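Long-range contacts in ADP-ribosylating toxin CARDS (Mycoplasma pneumoniae, PDB 4TLV), which transfers the ADP-ribosyl group of NAD(+) to target proteins and causes vacuolization of mammalian cells as the main virulence factor of the bacterium: residues A331-S336 with L352-V357; T439-V444 with F474-T479. One frame throughout, in Å; residues are numbered along the deposited sequence.

Contact 1: residues A331-S336 with L352-V357; sequences AQISLS and LSVSAV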
loop_
_atom_site.group_PDB
_atom_site.type_symbol
_atom_site.label_atom_id
_atom_site.label_comp_id
_atom_site.label_asym_id
_atom_site.label_seq_id
_atom_site.Cartn_x
_atom_site.Cartn_y
_atom_site.Cartn_z
ATOM N N ALA A 331 17.416 -1.864 14.523
ATOM C CA ALA A 331 17.885 -1.869 13.145
ATOM C C ALA A 331 16.935 -1.099 12.215
ATOM O O ALA A 331 16.934 -1.310 11.003
ATOM C CB ALA A 331 18.095 -3.304 12.651
ATOM N N GLN A 332 16.128 -0.217 12.805
ATOM C CA GLN A 332 15.306 0.736 12.069
ATOM C C GLN A 332 14.161 0.121 11.256
ATOM O O GLN A 332 13.696 0.717 10.296
ATOM C CB GLN A 332 16.173 1.629 11.178
ATOM C CG GLN A 332 17.303 2.326 11.921
ATOM C CD GLN A 332 18.318 2.929 10.970
ATOM O OE1 GLN A 332 18.983 2.216 10.217
ATOM N NE2 GLN A 332 18.415 4.253 10.975
ATOM N N ILE A 333 13.683 -1.053 11.641
ATOM C CA ILE A 333 12.499 -1.560 10.963
ATOM C C ILE A 333 11.244 -1.448 11.828
ATOM O O ILE A 333 11.302 -1.392 13.058
ATOM C CB ILE A 333 12.660 -2.977 10.396
ATOM C CG1 ILE A 333 12.947 -3.962 11.513
ATOM C CG2 ILE A 333 13.732 -3.029 9.269
ATOM C CD1 ILE A 333 13.546 -5.243 11.010
ATOM N N SER A 334 10.120 -1.372 11.137
ATOM C CA SER A 334 8.800 -1.251 11.733
ATOM C C SER A 334 8.180 -2.642 11.719
ATOM O O SER A 334 8.456 -3.429 10.814
ATOM C CB SER A 334 7.961 -0.299 10.873
ATOM O OG SER A 334 6.607 -0.289 11.283
ATOM N N LEU A 335 7.377 -2.953 12.736
ATOM C CA LEU A 335 6.696 -4.243 12.831
ATOM C C LEU A 335 5.173 -4.093 12.853
ATOM O O LEU A 335 4.652 -3.167 13.474
ATOM C CB LEU A 335 7.147 -4.975 14.096
ATOM C CG LEU A 335 8.646 -5.308 14.155
ATOM C CD1 LEU A 335 9.068 -5.609 15.612
ATOM C CD2 LEU A 335 8.992 -6.467 13.208
ATOM N N SER A 336 4.480 -5.020 12.190
ATOM C CA SER A 336 3.022 -4.988 12.027
ATOM C C SER A 336 2.408 -6.330 12.416
ATOM O O SER A 336 3.043 -7.375 12.258
ATOM C CB SER A 336 2.663 -4.713 10.555
ATOM O OG SER A 336 2.983 -3.387 10.190
ATOM N N LEU A 352 4.051 -10.784 14.984
ATOM C CA LEU A 352 4.628 -9.623 14.310
ATOM C C LEU A 352 5.444 -10.046 13.099
ATOM O O LEU A 352 6.004 -11.144 13.074
ATOM C CB LEU A 352 5.518 -8.816 15.266
ATOM C CG LEU A 352 4.854 -8.139 16.468
ATOM C CD1 LEU A 352 5.918 -7.370 17.262
ATOM C CD2 LEU A 352 3.740 -7.205 16.010
ATOM N N SER A 353 5.488 -9.186 12.086
ATOM C CA SER A 353 6.514 -9.288 11.055
ATOM C C SER A 353 6.852 -7.904 10.505
ATOM O O SER A 353 6.188 -6.920 10.828
ATOM C CB SER A 353 6.123 -10.259 9.933
ATOM O OG SER A 353 5.070 -9.743 9.169
ATOM N N VAL A 354 7.904 -7.826 9.701
ATOM C CA VAL A 354 8.356 -6.547 9.154
ATOM C C VAL A 354 7.226 -5.882 8.352
ATOM O O VAL A 354 6.652 -6.496 7.450
ATOM C CB VAL A 354 9.610 -6.739 8.281
ATOM C CG1 VAL A 354 9.984 -5.443 7.531
ATOM C CG2 VAL A 354 10.778 -7.178 9.152
ATOM N N SER A 355 6.908 -4.632 8.689
ATOM C CA SER A 355 5.824 -3.908 8.003
ATOM C C SER A 355 6.096 -3.813 6.512
ATOM O O SER A 355 7.161 -3.366 6.109
ATOM C CB SER A 355 5.684 -2.482 8.575
ATOM O OG SER A 355 5.564 -2.494 9.987
ATOM N N ALA A 356 5.128 -4.208 5.688
ATOM C CA ALA A 356 5.315 -4.242 4.240
ATOM C C ALA A 356 4.042 -3.746 3.596
ATOM O O ALA A 356 2.956 -4.197 3.956
ATOM C CB ALA A 356 5.577 -5.669 3.776
ATOM N N VAL A 357 4.169 -2.852 2.624
ATOM C CA VAL A 357 2.983 -2.214 2.061
ATOM C C VAL A 357 2.169 -3.151 1.187
ATOM O O VAL A 357 1.000 -2.885 0.924
ATOM C CB VAL A 357 3.324 -0.936 1.277
ATOM C CG1 VAL A 357 3.935 0.105 2.208
ATOM C CG2 VAL A 357 4.261 -1.250 0.110
#
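Ser336 and Ser353 face each other as a hydrogen-bonded antiparallel pair at the open end of a beta hairpin in D2, the first of the toxin's two beta-trefoil domains; the hairpin is built from strands 335-340 and 348-354. The backbone bonds come first. Ser336 N gives its hydrogen to Ser353 O at 2.9 Å, almost in line with the C=O bond, and Ser353 N returns one to Ser336 O. Leu335 and Val354 form the adjoining non-hydrogen-bonded pair, their side chains diverging. Past it the pairing is prolonged by Ser355 N, whose bond to Ser334 O is nearly straight at the hydrogen (176°), although the donor stands above the carbonyl plane.

Hydroxyl contacts form a second group. Ser355 CB points toward 331-336, and its OG lies 2.8 Å from Ser334 OG and 2.7 Å from Ser336 OG, hydrogen-bonded to both. Ser334 OG reaches it by standing anti to its backbone N (chi1 171°). Ser355 OG is thus gripped by two hydroxyls in a buried part of the domain. The hydroxyl of Ser353 turns instead to Thr338 OG1 in the same hairpin.

The apolar contacts lie on leucine, isoleucine and valine side chains. Leu335 CD1 meets Leu352 CD1 at 4.0 Å, the two side chains crossing at about a right angle, while Leu335 CD2 rests on the Ser353 carbonyl group. Ile333 touches strand 490-495 of D3 through Val491, and also crosses Val354 nearly perpendicularly, its CD1 3.9 Å from Val354 CG2.

Contact 2: residues T439-V444 with F474-T479; sequences TFFVDV and FYDLKT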
loop_
_atom_site.group_PDB
_atom_site.type_symbol
_atom_site.label_atom_id
_atom_site.label_comp_id
_atom_site.label_asym_id
_atom_site.label_seq_id
_atom_site.Cartn_x
_atom_site.Cartn_y
_atom_site.Cartn_z
ATOM N N THR A 439 6.524 4.034 7.443
ATOM C CA THR A 439 7.522 3.326 6.636
ATOM C C THR A 439 6.900 2.770 5.370
ATOM O O THR A 439 5.690 2.514 5.309
ATOM C CB THR A 439 8.222 2.182 7.400
ATOM O OG1 THR A 439 7.283 1.132 7.691
ATOM C CG2 THR A 439 8.898 2.720 8.693
ATOM N N PHE A 440 7.739 2.588 4.355
ATOM C CA PHE A 440 7.249 2.257 3.022
ATOM C C PHE A 440 8.069 1.131 2.396
ATOM O O PHE A 440 8.642 1.282 1.318
ATOM C CB PHE A 440 7.293 3.517 2.169
ATOM C CG PHE A 440 6.548 4.668 2.784
ATOM C CD1 PHE A 440 7.179 5.530 3.669
ATOM C CD2 PHE A 440 5.213 4.871 2.498
ATOM C CE1 PHE A 440 6.499 6.586 4.246
ATOM C CE2 PHE A 440 4.520 5.931 3.082
ATOM C CZ PHE A 440 5.158 6.777 3.960
ATOM N N PHE A 441 8.125 0.000 3.091
ATOM C CA PHE A 441 8.884 -1.159 2.624
ATOM C C PHE A 441 8.015 -2.073 1.770
ATOM O O PHE A 441 6.887 -2.394 2.155
ATOM C CB PHE A 441 9.397 -1.986 3.810
ATOM C CG PHE A 441 10.142 -1.188 4.848
ATOM C CD1 PHE A 441 10.887 -0.066 4.494
ATOM C CD2 PHE A 441 10.125 -1.593 6.178
ATOM C CE1 PHE A 441 11.584 0.660 5.467
ATOM C CE2 PHE A 441 10.828 -0.884 7.151
ATOM C CZ PHE A 441 11.556 0.242 6.790
ATOM N N VAL A 442 8.540 -2.491 0.617
ATOM C CA VAL A 442 7.872 -3.498 -0.222
ATOM C C VAL A 442 8.589 -4.828 -0.066
ATOM O O VAL A 442 9.823 -4.879 -0.122
ATOM C CB VAL A 442 7.911 -3.138 -1.737
ATOM C CG1 VAL A 442 7.156 -4.201 -2.555
ATOM C CG2 VAL A 442 7.321 -1.760 -1.977
ATOM N N ASP A 443 7.831 -5.893 0.177
ATOM C CA ASP A 443 8.404 -7.244 0.196
ATOM C C ASP A 443 8.643 -7.667 -1.248
ATOM O O ASP A 443 7.689 -7.841 -2.010
ATOM C CB ASP A 443 7.449 -8.214 0.901
ATOM C CG ASP A 443 8.047 -9.624 1.087
ATOM O OD1 ASP A 443 9.060 -9.958 0.445
ATOM O OD2 ASP A 443 7.482 -10.405 1.884
ATOM N N VAL A 444 9.909 -7.759 -1.650
ATOM C CA VAL A 444 10.222 -8.077 -3.044
ATOM C C VAL A 444 10.681 -9.529 -3.208
ATOM O O VAL A 444 10.691 -10.060 -4.320
ATOM C CB VAL A 444 11.242 -7.086 -3.664
ATOM C CG1 VAL A 444 10.609 -5.691 -3.827
ATOM C CG2 VAL A 444 12.527 -7.010 -2.816
ATOM N N PHE A 474 13.444 -6.789 1.065
ATOM C CA PHE A 474 12.564 -5.641 0.919
ATOM C C PHE A 474 13.176 -4.547 0.081
ATOM O O PHE A 474 14.393 -4.456 -0.067
ATOM C CB PHE A 474 12.272 -5.038 2.295
ATOM C CG PHE A 474 11.565 -5.972 3.229
ATOM C CD1 PHE A 474 12.291 -6.844 4.028
ATOM C CD2 PHE A 474 10.179 -5.972 3.323
ATOM C CE1 PHE A 474 11.659 -7.697 4.905
ATOM C CE2 PHE A 474 9.538 -6.833 4.205
ATOM C CZ PHE A 474 10.293 -7.693 5.005
ATOM N N TYR A 475 12.307 -3.699 -0.459
ATOM C CA TYR A 475 12.737 -2.509 -1.164
ATOM C C TYR A 475 12.134 -1.311 -0.450
ATOM O O TYR A 475 10.922 -1.265 -0.244
ATOM C CB TYR A 475 12.231 -2.597 -2.596
ATOM C CG TYR A 475 12.652 -1.485 -3.537
ATOM C CD1 TYR A 475 13.938 -1.429 -4.059
ATOM C CD2 TYR A 475 11.739 -0.542 -3.969
ATOM C CE1 TYR A 475 14.310 -0.430 -4.967
ATOM C CE2 TYR A 475 12.095 0.450 -4.876
ATOM C CZ TYR A 475 13.384 0.502 -5.374
ATOM O OH TYR A 475 13.711 1.492 -6.286
ATOM N N ASP A 476 12.976 -0.368 -0.034
ATOM C CA ASP A 476 12.490 0.827 0.658
ATOM C C ASP A 476 12.118 1.886 -0.360
ATOM O O ASP A 476 12.989 2.462 -1.000
ATOM C CB ASP A 476 13.545 1.401 1.599
ATOM C CG ASP A 476 13.115 2.731 2.184
ATOM O OD1 ASP A 476 11.886 2.950 2.338
ATOM O OD2 ASP A 476 13.994 3.568 2.448
ATOM N N LEU A 477 10.823 2.149 -0.511
ATOM C CA LEU A 477 10.370 3.115 -1.515
ATOM C C LEU A 477 10.837 4.542 -1.239
ATOM O O LEU A 477 10.862 5.365 -2.150
ATOM C CB LEU A 477 8.844 3.085 -1.621
ATOM C CG LEU A 477 8.269 1.808 -2.235
ATOM C CD1 LEU A 477 6.754 1.748 -1.977
ATOM C CD2 LEU A 477 8.592 1.702 -3.748
ATOM N N LYS A 478 11.163 4.865 0.014
ATOM C CA LYS A 478 11.627 6.225 0.302
ATOM C C LYS A 478 12.989 6.512 -0.326
ATOM O O LYS A 478 13.237 7.612 -0.797
ATOM C CB LYS A 478 11.721 6.494 1.811
ATOM C CG LYS A 478 10.393 6.670 2.520
ATOM C CD LYS A 478 10.601 6.906 4.034
ATOM C CE LYS A 478 10.879 8.362 4.345
ATOM N NZ LYS A 478 10.949 8.611 5.825
ATOM N N THR A 479 13.867 5.519 -0.310
ATOM C CA THR A 479 15.274 5.730 -0.644
ATOM C C THR A 479 15.789 4.853 -1.786
ATOM O O THR A 479 16.923 5.022 -2.202
ATOM C CB THR A 479 16.185 5.459 0.566
ATOM O OG1 THR A 479 16.063 4.086 0.957
ATOM C CG2 THR A 479 15.825 6.373 1.760
HETATM O O HOH W 1 10.313 3.657 4.498
#
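The ring of Phe441 has the carboxylate of Asp476 at its edge, with Asp476 OD1 near the ring plane, 3.8 Å from Phe441 CD1; ring and carboxylate planes stand 83° apart. One ring face carries Thr439 CB, offset toward the rim, and Phe483 meets Phe441 edge-to-face. Phe441 and Asp476 are a non-hydrogen-bonded pair in the antiparallel ladder of strands 441-443 and 473-476, in the beta-trefoil domain D3. Phe474 extends the same side of the ladder: its CD2 lies 4.1 Å from Phe441 CB and also packs near Asp443 CA. The carboxylate of Asp443 itself bonds to Gly471 N.

On the other side, which bears Val442 and Tyr475, the Tyr475 ring has Leu477 CD2 at its edge. CG of Tyr475 is anti to the backbone N (chi1 -176°), and the ring leads away from 439-444 toward Trp526, whose carbonyl oxygen is bonded to Tyr475 OH. Val442 CG2 meets Leu477 CD1 at 3.6 Å, and Val444 CG1 packs against Tyr475 CB.

Val442 and Tyr475 exchange two backbone bonds, each 2.8 Å between N and O, and Leu477 N adds a third to Phe440 O. Beyond the strands, Lys478 lays CG and CD beside Phe440 CD1. Asp476 OD1 closes an Asx turn by accepting from Lys478 N, which arrives from above the carboxylate plane. The same oxygen takes a hydrogen from a water, 2.8 Å away, that in turn accepts from Phe440 N.

Overall arrangement
Both contacts are buried, their centres about 10 Å apart, and each pairs antiparallel strands of a different trefoil: contact 1 in D2, contact 2 in D3 except for Thr439, the last residue of D2. They meet at the boundary between the domains, where Val357 N probably bonds to Phe441 O at 2.8 Å and Val354 CG1 packs 3.4 Å from Phe474 CZ. Contact 1 closes the ends of a short hairpin, and its polar chemistry rests on serine hydroxyls. The segments of contact 2 lie farther apart in sequence, with 29 residues between them, and join the outermost strand of their sheet to the next; there aromatic rings dominate, with a carboxylate and a water at the end of the ladder.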